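Chemotactic transducer PctC (Pseudomonas aeruginosa, PDB 5LTV) probably serves as a chemotaxis receptor that senses amino acids and related compounds, its extracytoplasmic ligand-binding domain binding gamma-aminobutyrate. Local coordinates at residues A[50-55]-A[171-176]; A[61-66]-A[80-85]; A[73-78]-A[101-106]; A[190-195]-A[209-214]. One frame throughout, in Å; residues are numbered along the deposited sequence.

Contact 1: residues A[50-55]-A[171-176]; sequences QSWLEG and LETLTA. With SO4 (sulfate ion), chain J.
Trp52 and Leu174 make the main apolar contact, the two side chains crossing at about a right angle. Leu174 CD2 lies obliquely by the six-membered ring of the indole, though the closeness with which the two are modelled is doubtful. Thr173 adds its methyl, CG2 lying 4.0 Å from Trp52 CZ2, while Leu53 turns its CD2 to within 4.0 Å of Leu174 CD2. With CG anti to the backbone N (chi1 -164°), Trp52 carries its ring from helix 34-68 toward helix 171-178. This is the long helix of the double Cache fold meeting the short helix that follows strand 160-170. The segment axes come within 11.6 Å of each other, and their N-to-C directions are 144° apart, so the helices run closer to antiparallel than to parallel. Met169 of strand 160-170 touches both Trp52 and Leu174.

The polar side of the contact belongs to the indole N-H. Trp52 NE1 donates to O1 of a sulfate, probably from the crystallisation liquor, at 3.1 Å and nearly straight (168°), with O1 at the ring edge. Arg56 holds the same sulfate and makes a cation-pi contact with the indole.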
# COMPACT_ATOMS: atom_id res chain seq x y z
N GLN A 50 9.39 3.85 4.94
CA GLN A 50 8.65 5.13 4.92
C GLN A 50 8.99 5.95 3.68
O GLN A 50 8.09 6.42 2.96
CB GLN A 50 8.95 5.95 6.16
CG GLN A 50 8.55 7.44 6.03
CD GLN A 50 8.95 8.27 7.25
OE1 GLN A 50 9.63 7.78 8.16
NE2 GLN A 50 8.51 9.52 7.30
N SER A 51 10.29 6.15 3.43
CA SER A 51 10.70 6.91 2.25
C SER A 51 10.19 6.25 0.97
O SER A 51 9.71 6.93 0.06
CB SER A 51 12.22 7.04 2.19
OG SER A 51 12.67 8.02 3.07
N TRP A 52 10.30 4.93 0.89
CA TRP A 52 9.87 4.24 -0.32
C TRP A 52 8.38 4.44 -0.56
O TRP A 52 7.98 4.83 -1.66
CB TRP A 52 10.22 2.76 -0.23
CG TRP A 52 10.18 2.03 -1.55
CD1 TRP A 52 11.23 1.74 -2.35
CD2 TRP A 52 9.03 1.44 -2.18
NE1 TRP A 52 10.82 1.03 -3.45
CE2 TRP A 52 9.47 0.82 -3.37
CE3 TRP A 52 7.66 1.38 -1.86
CZ2 TRP A 52 8.60 0.16 -4.26
CZ3 TRP A 52 6.80 0.74 -2.73
CH2 TRP A 52 7.28 0.11 -3.92
N LEU A 53 7.55 4.14 0.45
CA LEU A 53 6.09 4.35 0.34
C LEU A 53 5.74 5.83 0.07
O LEU A 53 4.85 6.12 -0.73
CB LEU A 53 5.41 3.87 1.63
CG LEU A 53 5.44 2.34 1.91
CD1 LEU A 53 5.00 1.95 3.32
CD2 LEU A 53 4.55 1.67 0.87
N GLU A 54 6.45 6.76 0.73
CA GLU A 54 6.13 8.18 0.53
C GLU A 54 6.36 8.61 -0.92
O GLU A 54 5.56 9.38 -1.47
CB GLU A 54 6.95 9.05 1.49
CG GLU A 54 6.33 9.06 2.93
CD GLU A 54 7.08 9.91 3.98
OE1 GLU A 54 8.29 10.17 3.84
OE2 GLU A 54 6.45 10.27 4.99
N GLY A 55 7.43 8.09 -1.55
CA GLY A 55 7.66 8.38 -2.96
C GLY A 55 6.51 7.88 -3.82
O GLY A 55 6.02 8.60 -4.71
N LEU A 171 2.99 -7.11 -3.10
CA LEU A 171 3.52 -7.27 -1.75
C LEU A 171 4.96 -7.77 -1.75
O LEU A 171 5.74 -7.40 -0.87
CB LEU A 171 2.65 -8.23 -0.94
CG LEU A 171 1.22 -7.86 -0.57
CD1 LEU A 171 0.85 -8.73 0.63
CD2 LEU A 171 1.03 -6.36 -0.28
N GLU A 172 5.33 -8.63 -2.72
CA GLU A 172 6.71 -9.14 -2.72
C GLU A 172 7.71 -8.02 -2.99
O GLU A 172 8.82 -8.04 -2.44
CB GLU A 172 6.89 -10.30 -3.71
CG GLU A 172 6.91 -9.96 -5.21
CD GLU A 172 7.22 -11.17 -6.12
OE1 GLU A 172 8.13 -11.97 -5.79
OE2 GLU A 172 6.56 -11.34 -7.18
N THR A 173 7.32 -7.02 -3.78
CA THR A 173 8.17 -5.85 -3.97
C THR A 173 8.44 -5.13 -2.65
O THR A 173 9.58 -4.74 -2.36
CB THR A 173 7.50 -4.88 -4.94
OG1 THR A 173 7.10 -5.58 -6.12
CG2 THR A 173 8.44 -3.71 -5.28
N LEU A 174 7.38 -4.91 -1.86
CA LEU A 174 7.55 -4.24 -0.58
C LEU A 174 8.31 -5.12 0.39
O LEU A 174 9.18 -4.62 1.14
CB LEU A 174 6.20 -3.85 0.01
CG LEU A 174 5.41 -2.82 -0.83
CD1 LEU A 174 4.02 -2.56 -0.32
CD2 LEU A 174 6.18 -1.60 -0.76
N THR A 175 8.02 -6.42 0.39
CA THR A 175 8.68 -7.30 1.35
C THR A 175 10.18 -7.34 1.11
O THR A 175 10.97 -7.31 2.06
CB THR A 175 8.07 -8.69 1.31
OG1 THR A 175 6.66 -8.59 1.51
CG2 THR A 175 8.68 -9.58 2.40
N ALA A 176 10.59 -7.37 -0.16
CA ALA A 176 12.00 -7.25 -0.52
C ALA A 176 12.64 -5.99 0.06
O ALA A 176 13.73 -6.05 0.64
CB ALA A 176 12.14 -7.27 -2.03
S SO4 J . 12.41 1.06 -6.95
O1 SO4 J . 12.29 -0.01 -5.93
O2 SO4 J . 13.79 1.19 -7.41
O3 SO4 J . 12.03 2.36 -6.36
O4 SO4 J . 11.57 0.78 -8.11

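Contact 2: residues A[61-66]-A[80-85]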
# COMPACT_ATOMS: atom_id res chain seq x y z
N GLU A 61 -0.44 11.14 -5.67
CA GLU A 61 -0.90 12.51 -5.52
C GLU A 61 -0.72 13.29 -6.81
O GLU A 61 -1.60 14.08 -7.19
CB GLU A 61 -0.15 13.21 -4.38
CG GLU A 61 -0.73 12.95 -3.03
CD GLU A 61 0.30 12.92 -1.89
OE1 GLU A 61 -0.06 12.46 -0.78
OE2 GLU A 61 1.46 13.37 -2.07
N GLY A 62 0.42 13.11 -7.49
CA GLY A 62 0.64 13.89 -8.69
C GLY A 62 -0.23 13.44 -9.85
O GLY A 62 -0.57 14.23 -10.74
N LEU A 63 -0.62 12.14 -9.84
CA LEU A 63 -1.51 11.62 -10.86
C LEU A 63 -2.88 12.26 -10.72
O LEU A 63 -3.49 12.68 -11.71
CB LEU A 63 -1.63 10.09 -10.74
CG LEU A 63 -2.70 9.39 -11.62
CD1 LEU A 63 -2.61 9.80 -13.08
CD2 LEU A 63 -2.56 7.85 -11.57
N ALA A 64 -3.37 12.37 -9.48
CA ALA A 64 -4.63 13.06 -9.24
C ALA A 64 -4.57 14.51 -9.66
O ALA A 64 -5.51 15.00 -10.32
CB ALA A 64 -4.99 12.95 -7.75
N SER A 65 -3.52 15.24 -9.28
CA SER A 65 -3.45 16.64 -9.72
C SER A 65 -3.34 16.76 -11.24
O SER A 65 -3.99 17.62 -11.84
CB SER A 65 -2.30 17.38 -9.03
OG SER A 65 -1.06 16.75 -9.23
N GLN A 66 -2.54 15.91 -11.89
CA GLN A 66 -2.50 15.91 -13.35
C GLN A 66 -3.88 15.74 -13.96
O GLN A 66 -4.20 16.40 -14.95
CB GLN A 66 -1.65 14.78 -13.86
CG GLN A 66 -0.25 14.99 -14.02
CD GLN A 66 0.33 13.70 -14.38
OE1 GLN A 66 0.25 13.30 -15.52
NE2 GLN A 66 0.97 13.05 -13.43
N ARG A 80 -4.02 8.82 -22.07
CA ARG A 80 -2.73 9.40 -22.44
C ARG A 80 -1.94 9.77 -21.20
O ARG A 80 -0.77 9.42 -21.08
CB ARG A 80 -2.94 10.62 -23.35
CG ARG A 80 -1.73 11.05 -24.18
CD ARG A 80 -2.05 12.13 -25.23
NE ARG A 80 -2.41 13.38 -24.58
CZ ARG A 80 -1.75 14.53 -24.74
NH1 ARG A 80 -0.71 14.59 -25.56
NH2 ARG A 80 -2.14 15.62 -24.08
N GLN A 81 -2.58 10.47 -20.25
CA GLN A 81 -1.94 10.77 -18.97
C GLN A 81 -1.47 9.50 -18.23
O GLN A 81 -0.36 9.46 -17.69
CB GLN A 81 -2.91 11.59 -18.11
CG GLN A 81 -2.33 12.81 -17.44
CD GLN A 81 -1.83 13.88 -18.42
OE1 GLN A 81 -2.34 14.04 -19.53
NE2 GLN A 81 -0.79 14.61 -17.99
N LEU A 82 -2.28 8.42 -18.24
CA LEU A 82 -1.92 7.19 -17.53
C LEU A 82 -0.81 6.41 -18.23
O LEU A 82 -0.12 5.61 -17.58
CB LEU A 82 -3.16 6.29 -17.34
CG LEU A 82 -4.18 6.89 -16.34
CD1 LEU A 82 -5.49 6.11 -16.23
CD2 LEU A 82 -3.56 6.96 -15.00
N GLU A 83 -0.59 6.66 -19.51
CA GLU A 83 0.40 5.90 -20.26
C GLU A 83 1.84 6.37 -20.04
O GLU A 83 2.75 5.79 -20.63
CB GLU A 83 0.04 5.92 -21.75
CG GLU A 83 -1.09 4.96 -21.95
CD GLU A 83 -1.50 4.76 -23.37
OE1 GLU A 83 -0.92 5.42 -24.25
OE2 GLU A 83 -2.41 3.93 -23.61
N GLN A 84 2.06 7.39 -19.21
CA GLN A 84 3.43 7.84 -18.95
C GLN A 84 4.31 6.73 -18.37
O GLN A 84 3.89 6.01 -17.44
CB GLN A 84 3.41 9.05 -18.00
CG GLN A 84 2.87 10.29 -18.64
CD GLN A 84 2.68 11.38 -17.63
OE1 GLN A 84 1.54 11.63 -17.17
NE2 GLN A 84 3.79 12.03 -17.26
N PRO A 85 5.53 6.54 -18.89
CA PRO A 85 6.34 5.40 -18.44
C PRO A 85 6.73 5.47 -16.96
O PRO A 85 7.02 4.42 -16.36
CB PRO A 85 7.58 5.45 -19.35
CG PRO A 85 7.15 6.24 -20.57
CD PRO A 85 6.01 7.16 -20.14
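Leu63 and Leu82 form the tightly packed, buried half of this contact. Their side chains cross at about a right angle, and a single methyl, Leu82 CD2, sits against both branches of the other leucine: it is 3.6 Å from Leu63 CD1 and 3.7 Å from Leu63 CD2. Leu63 has its CG anti to the backbone N, and chi2 (51°) then turns both methyls to Leu82. Phe87 of helix 85-90 also touches Leu63, and Leu82 reaches Thr105 and Arg107 on strand 104-107, so the pair belongs to the packing between the long helix 34-68, helix 75-82 and the sheet that contributes to the ligand pocket of this Cache domain.

The other half is polar and only partly shielded from solvent. Here Gln66 and Gln81 come together through their amides, whose planes are 71° apart. Gln81 NE2 donates to Gln66 OE1 at 3.0 Å, in the carbonyl plane and on a lone pair, with an N-H...O angle of 155°. Behind it, Gln66 NE2 makes a weak bond of 3.3 Å back to Gly62 O, one turn earlier in its own helix. That carbonyl is already taken by Gln66 N at 2.8 Å and by Ser65 OG, both from the same face. A glycerol, probably from the crystallisation liquor, bonds weakly to Gln81 OE1.

The leucines therefore join the two helices by van der Waals packing, without a directional bond, whereas the amide bond has a direction: the weak bond of Gln66 NE2 to Gly62 O is consistent with the amide being turned so that OE1 faces Gln81 NE2.

Contact 3: residues A[73-78]-A[101-106]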
# COMPACT_ATOMS: atom_id res chain seq x y z
N PRO A 73 -11.42 16.26 -19.78
CA PRO A 73 -11.14 14.93 -19.22
C PRO A 73 -12.01 13.83 -19.83
O PRO A 73 -12.81 13.22 -19.14
CB PRO A 73 -11.43 15.14 -17.74
CG PRO A 73 -12.60 16.10 -17.74
CD PRO A 73 -12.43 16.98 -18.99
N ASP A 74 -11.84 13.59 -21.13
CA ASP A 74 -12.45 12.47 -21.83
C ASP A 74 -11.53 11.25 -21.75
O ASP A 74 -10.43 11.33 -21.20
CB ASP A 74 -12.76 12.88 -23.27
CG ASP A 74 -11.51 13.22 -24.09
OD1 ASP A 74 -10.38 13.18 -23.57
OD2 ASP A 74 -11.66 13.58 -25.28
N GLU A 75 -11.96 10.13 -22.35
CA GLU A 75 -11.27 8.85 -22.18
C GLU A 75 -9.88 8.87 -22.78
O GLU A 75 -8.93 8.27 -22.24
CB GLU A 75 -12.07 7.72 -22.83
CG GLU A 75 -13.30 7.29 -22.07
CD GLU A 75 -13.05 7.21 -20.58
OE1 GLU A 75 -12.08 6.52 -20.17
OE2 GLU A 75 -13.81 7.86 -19.83
N ALA A 76 -9.74 9.48 -23.95
CA ALA A 76 -8.47 9.46 -24.65
C ALA A 76 -7.43 10.29 -23.91
O ALA A 76 -6.27 9.90 -23.81
CB ALA A 76 -8.67 9.95 -26.08
N ASN A 77 -7.84 11.42 -23.33
CA ASN A 77 -6.92 12.26 -22.57
C ASN A 77 -6.51 11.60 -21.25
O ASN A 77 -5.35 11.74 -20.82
CB ASN A 77 -7.54 13.62 -22.31
CG ASN A 77 -7.62 14.44 -23.55
OD1 ASN A 77 -6.94 14.15 -24.53
ND2 ASN A 77 -8.45 15.50 -23.52
N ILE A 78 -7.45 10.93 -20.57
CA ILE A 78 -7.13 10.21 -19.34
C ILE A 78 -6.14 9.09 -19.63
O ILE A 78 -5.15 8.90 -18.91
CB ILE A 78 -8.42 9.67 -18.69
CG1 ILE A 78 -9.18 10.77 -17.97
CG2 ILE A 78 -8.13 8.55 -17.68
CD1 ILE A 78 -10.68 10.44 -17.82
N SER A 101 -20.10 6.04 -14.64
CA SER A 101 -20.62 4.74 -15.07
C SER A 101 -19.62 3.60 -14.86
O SER A 101 -19.76 2.55 -15.51
CB SER A 101 -21.02 4.79 -16.57
OG SER A 101 -19.90 5.12 -17.36
N GLY A 102 -18.62 3.77 -14.00
CA GLY A 102 -17.69 2.70 -13.68
C GLY A 102 -16.59 2.45 -14.69
O GLY A 102 -15.85 1.46 -14.54
N THR A 103 -16.46 3.28 -15.72
CA THR A 103 -15.38 3.17 -16.69
C THR A 103 -14.04 3.07 -15.97
O THR A 103 -13.75 3.85 -15.06
CB THR A 103 -15.40 4.40 -17.60
OG1 THR A 103 -16.69 4.51 -18.26
CG2 THR A 103 -14.23 4.35 -18.61
N PHE A 104 -13.25 2.08 -16.34
CA PHE A 104 -12.03 1.74 -15.63
C PHE A 104 -10.89 1.80 -16.63
O PHE A 104 -10.86 1.01 -17.59
CB PHE A 104 -12.17 0.35 -15.00
CG PHE A 104 -10.95 -0.08 -14.21
CD1 PHE A 104 -10.65 0.51 -13.00
CD2 PHE A 104 -10.12 -1.09 -14.69
CE1 PHE A 104 -9.55 0.12 -12.27
CE2 PHE A 104 -9.01 -1.49 -13.98
CZ PHE A 104 -8.72 -0.88 -12.76
N THR A 105 -9.95 2.73 -16.43
CA THR A 105 -8.78 2.86 -17.29
C THR A 105 -7.54 2.53 -16.48
O THR A 105 -7.22 3.22 -15.52
CB THR A 105 -8.65 4.25 -17.88
OG1 THR A 105 -9.89 4.64 -18.43
CG2 THR A 105 -7.60 4.28 -18.98
N MET A 106 -6.84 1.48 -16.88
CA MET A 106 -5.68 0.97 -16.18
C MET A 106 -4.49 0.90 -17.13
O MET A 106 -4.63 0.42 -18.26
CB MET A 106 -5.95 -0.41 -15.68
CG MET A 106 -4.71 -1.08 -15.12
SD MET A 106 -5.14 -2.58 -14.09
CE MET A 106 -5.24 -3.77 -15.35
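Glu75 folds back on itself, bent at chi2 (-42°), and this bend swings its carboxylate over to Thr103 and Thr105. Both threonines hold CG2 anti to the backbone N and OG1 beside it, which turns the methyl of Thr103 and the hydroxyl of Thr105 to Glu75 OE1. The setting is the sheet of the ligand-binding module of a Cache domain: helix 75-82 lies against strand 104-107, an outermost strand of the five-stranded antiparallel sheet.

Glu75 and Thr103 come from opposite directions, and the methyl does the touching, Thr103 CG2 lying 3.4 Å from Glu75 OE1 and 3.7 Å from Glu75 CD. The same carboxylate oxygen, Glu75 OE1, is 3.4 Å from Thr105 OG1. Glu75 OE2 also lies close to the like-charged Glu98 on strand 93-98, a proximity that may raise the pKa of one of the two acids. Deeper in, Ile78 points toward the strand, its CG2 at the longer distance of 4.3 Å from Thr105 CB and its side chain reaching Leu96 as well.

Thr105 thus faces the helix, while Phe104 points away from it, and Met106 touches the bound gamma-aminobutyrate, so this edge strand joins helix and ligand pocket. At the start of the helix, Asp74 is the N-cap: its OD1 accepts from Asn77 N at 3.1 Å, met from above the carboxylate plane.

Contact 4: residues A[190-195]-A[209-214]; sequences FLVSDA and KTLAEA
Leu211 divides its two methyls between Phe190 and Val192, and this fork is the whole of the contact. One branch, Leu211 CD1, meets Val192 CG2 at 3.7 Å, the two side chains crossing at about a right angle. The other, Leu211 CD2, approaches the far end of the Phe190 ring, 3.9 Å from CZ and 4.1 Å from CE2, coming in at a slant to the ring. Phe190 has its CG between the backbone N and the carbonyl carbon (chi1 66°), which brings the far end of the ring within reach of Leu211. Val192 sets CG2 anti to its own N, which leaves that methyl directed at the leucine. The aromatic ring has other neighbours too: it meets His201 with the planes at about 35° and rests on Ala254 and Val256 of strand 251-256.

Phe190 and Val192 are two apart on strand 188-193 and so lie on one face of the second antiparallel sheet of the Cache domain. Leu211 begins the short helix 211-214 that packs onto that face, and Ile222 also touches Leu211. The helix start is fixed by a capping box. Thr210, at the N-cap, takes a bond from Glu213 N to its OG1 at 3.1 Å, and in return Thr210 N donates to Glu213 OE1, also at 3.1 Å and practically straight (179°).

The chemistry is thus split: three buried hydrocarbon side chains join helix to sheet through van der Waals contact, while the capping bonds stay within the helix start, next to Leu211.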
# COMPACT_ATOMS: atom_id res chain seq x y z
N PHE A 190 9.14 -8.34 9.39
CA PHE A 190 7.84 -8.30 8.73
C PHE A 190 7.11 -7.00 9.11
O PHE A 190 7.65 -6.13 9.82
CB PHE A 190 7.04 -9.58 9.02
CG PHE A 190 6.63 -9.76 10.44
CD1 PHE A 190 7.49 -10.35 11.37
CD2 PHE A 190 5.33 -9.41 10.84
CE1 PHE A 190 7.09 -10.54 12.68
CE2 PHE A 190 4.93 -9.59 12.15
CZ PHE A 190 5.80 -10.16 13.08
N LEU A 191 5.91 -6.83 8.57
CA LEU A 191 5.13 -5.63 8.78
C LEU A 191 3.76 -6.03 9.31
O LEU A 191 3.15 -6.96 8.80
CB LEU A 191 5.01 -4.80 7.49
CG LEU A 191 4.55 -3.35 7.70
CD1 LEU A 191 5.73 -2.40 8.03
CD2 LEU A 191 3.82 -2.86 6.48
N VAL A 192 3.29 -5.32 10.32
CA VAL A 192 2.08 -5.70 11.05
C VAL A 192 1.37 -4.43 11.49
O VAL A 192 2.01 -3.43 11.83
CB VAL A 192 2.43 -6.62 12.26
CG1 VAL A 192 3.35 -5.91 13.24
CG2 VAL A 192 1.17 -7.07 12.98
N SER A 193 0.04 -4.46 11.46
CA SER A 193 -0.73 -3.30 11.85
C SER A 193 -0.85 -3.25 13.36
O SER A 193 -0.58 -4.23 14.07
CB SER A 193 -2.12 -3.31 11.20
OG SER A 193 -2.98 -4.22 11.87
N ASP A 194 -1.29 -2.09 13.86
CA ASP A 194 -1.46 -1.89 15.29
C ASP A 194 -2.47 -2.86 15.88
O ASP A 194 -2.35 -3.25 17.05
CB ASP A 194 -1.88 -0.44 15.57
CG ASP A 194 -3.10 -0.01 14.77
OD1 ASP A 194 -3.54 -0.72 13.83
OD2 ASP A 194 -3.62 1.08 15.09
N ALA A 195 -3.46 -3.28 15.10
CA ALA A 195 -4.46 -4.24 15.56
C ALA A 195 -3.96 -5.68 15.56
O ALA A 195 -4.69 -6.57 16.01
CB ALA A 195 -5.72 -4.14 14.69
N LYS A 209 -2.87 -12.85 8.12
CA LYS A 209 -3.18 -13.53 9.35
C LYS A 209 -2.99 -12.58 10.53
O LYS A 209 -2.23 -11.60 10.46
CB LYS A 209 -2.31 -14.77 9.53
CG LYS A 209 -2.98 -16.10 9.23
CD LYS A 209 -3.43 -16.21 7.78
CE LYS A 209 -3.35 -17.66 7.29
NZ LYS A 209 -3.52 -17.77 5.79
N THR A 210 -3.66 -12.88 11.64
CA THR A 210 -3.32 -12.18 12.87
C THR A 210 -2.05 -12.75 13.48
O THR A 210 -1.61 -13.86 13.14
CB THR A 210 -4.45 -12.27 13.89
OG1 THR A 210 -4.58 -13.64 14.33
CG2 THR A 210 -5.76 -11.79 13.26
N LEU A 211 -1.45 -11.98 14.39
CA LEU A 211 -0.27 -12.49 15.07
C LEU A 211 -0.60 -13.71 15.90
O LEU A 211 0.22 -14.63 16.01
CB LEU A 211 0.36 -11.41 15.95
CG LEU A 211 1.42 -10.56 15.26
CD1 LEU A 211 1.51 -9.24 15.95
CD2 LEU A 211 2.78 -11.23 15.28
N ALA A 212 -1.80 -13.75 16.48
CA ALA A 212 -2.23 -14.92 17.24
C ALA A 212 -2.35 -16.15 16.34
O ALA A 212 -2.11 -17.27 16.80
CB ALA A 212 -3.56 -14.61 17.94
N GLU A 213 -2.72 -15.95 15.07
CA GLU A 213 -2.74 -17.06 14.11
C GLU A 213 -1.33 -17.47 13.69
O GLU A 213 -1.06 -18.66 13.50
CB GLU A 213 -3.53 -16.66 12.87
CG GLU A 213 -5.02 -16.70 13.01
CD GLU A 213 -5.70 -16.25 11.73
OE1 GLU A 213 -5.92 -15.03 11.58
OE2 GLU A 213 -5.98 -17.11 10.87
N ALA A 214 -0.42 -16.51 13.54
CA ALA A 214 0.92 -16.82 13.07
C ALA A 214 1.76 -17.50 14.15
O ALA A 214 2.57 -18.38 13.84
CB ALA A 214 1.61 -15.54 12.58

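In the fold
Along the chain, contacts 2 and 3 both fall between the two segments of contact 1, and contact 4 comes after it. Contacts 1 and 2 share helix 34-68, with centres 20 Å apart. Contacts 2 and 3 share helix 75-82, the first segment of contact 3 falls between those of contact 2, and they touch where Leu82 CD1 lies 3.4 Å from Thr105 O. These two belong to the module that binds gamma-aminobutyrate; contact 4 lies in the second sheet, its centre about 37 Å from that of contact 3. Contact 1 sits between, where helix 171-178 leads from one sheet to the other, so the ligand-binding module and the far sheet are joined along one long helix, as in double Cache sensors.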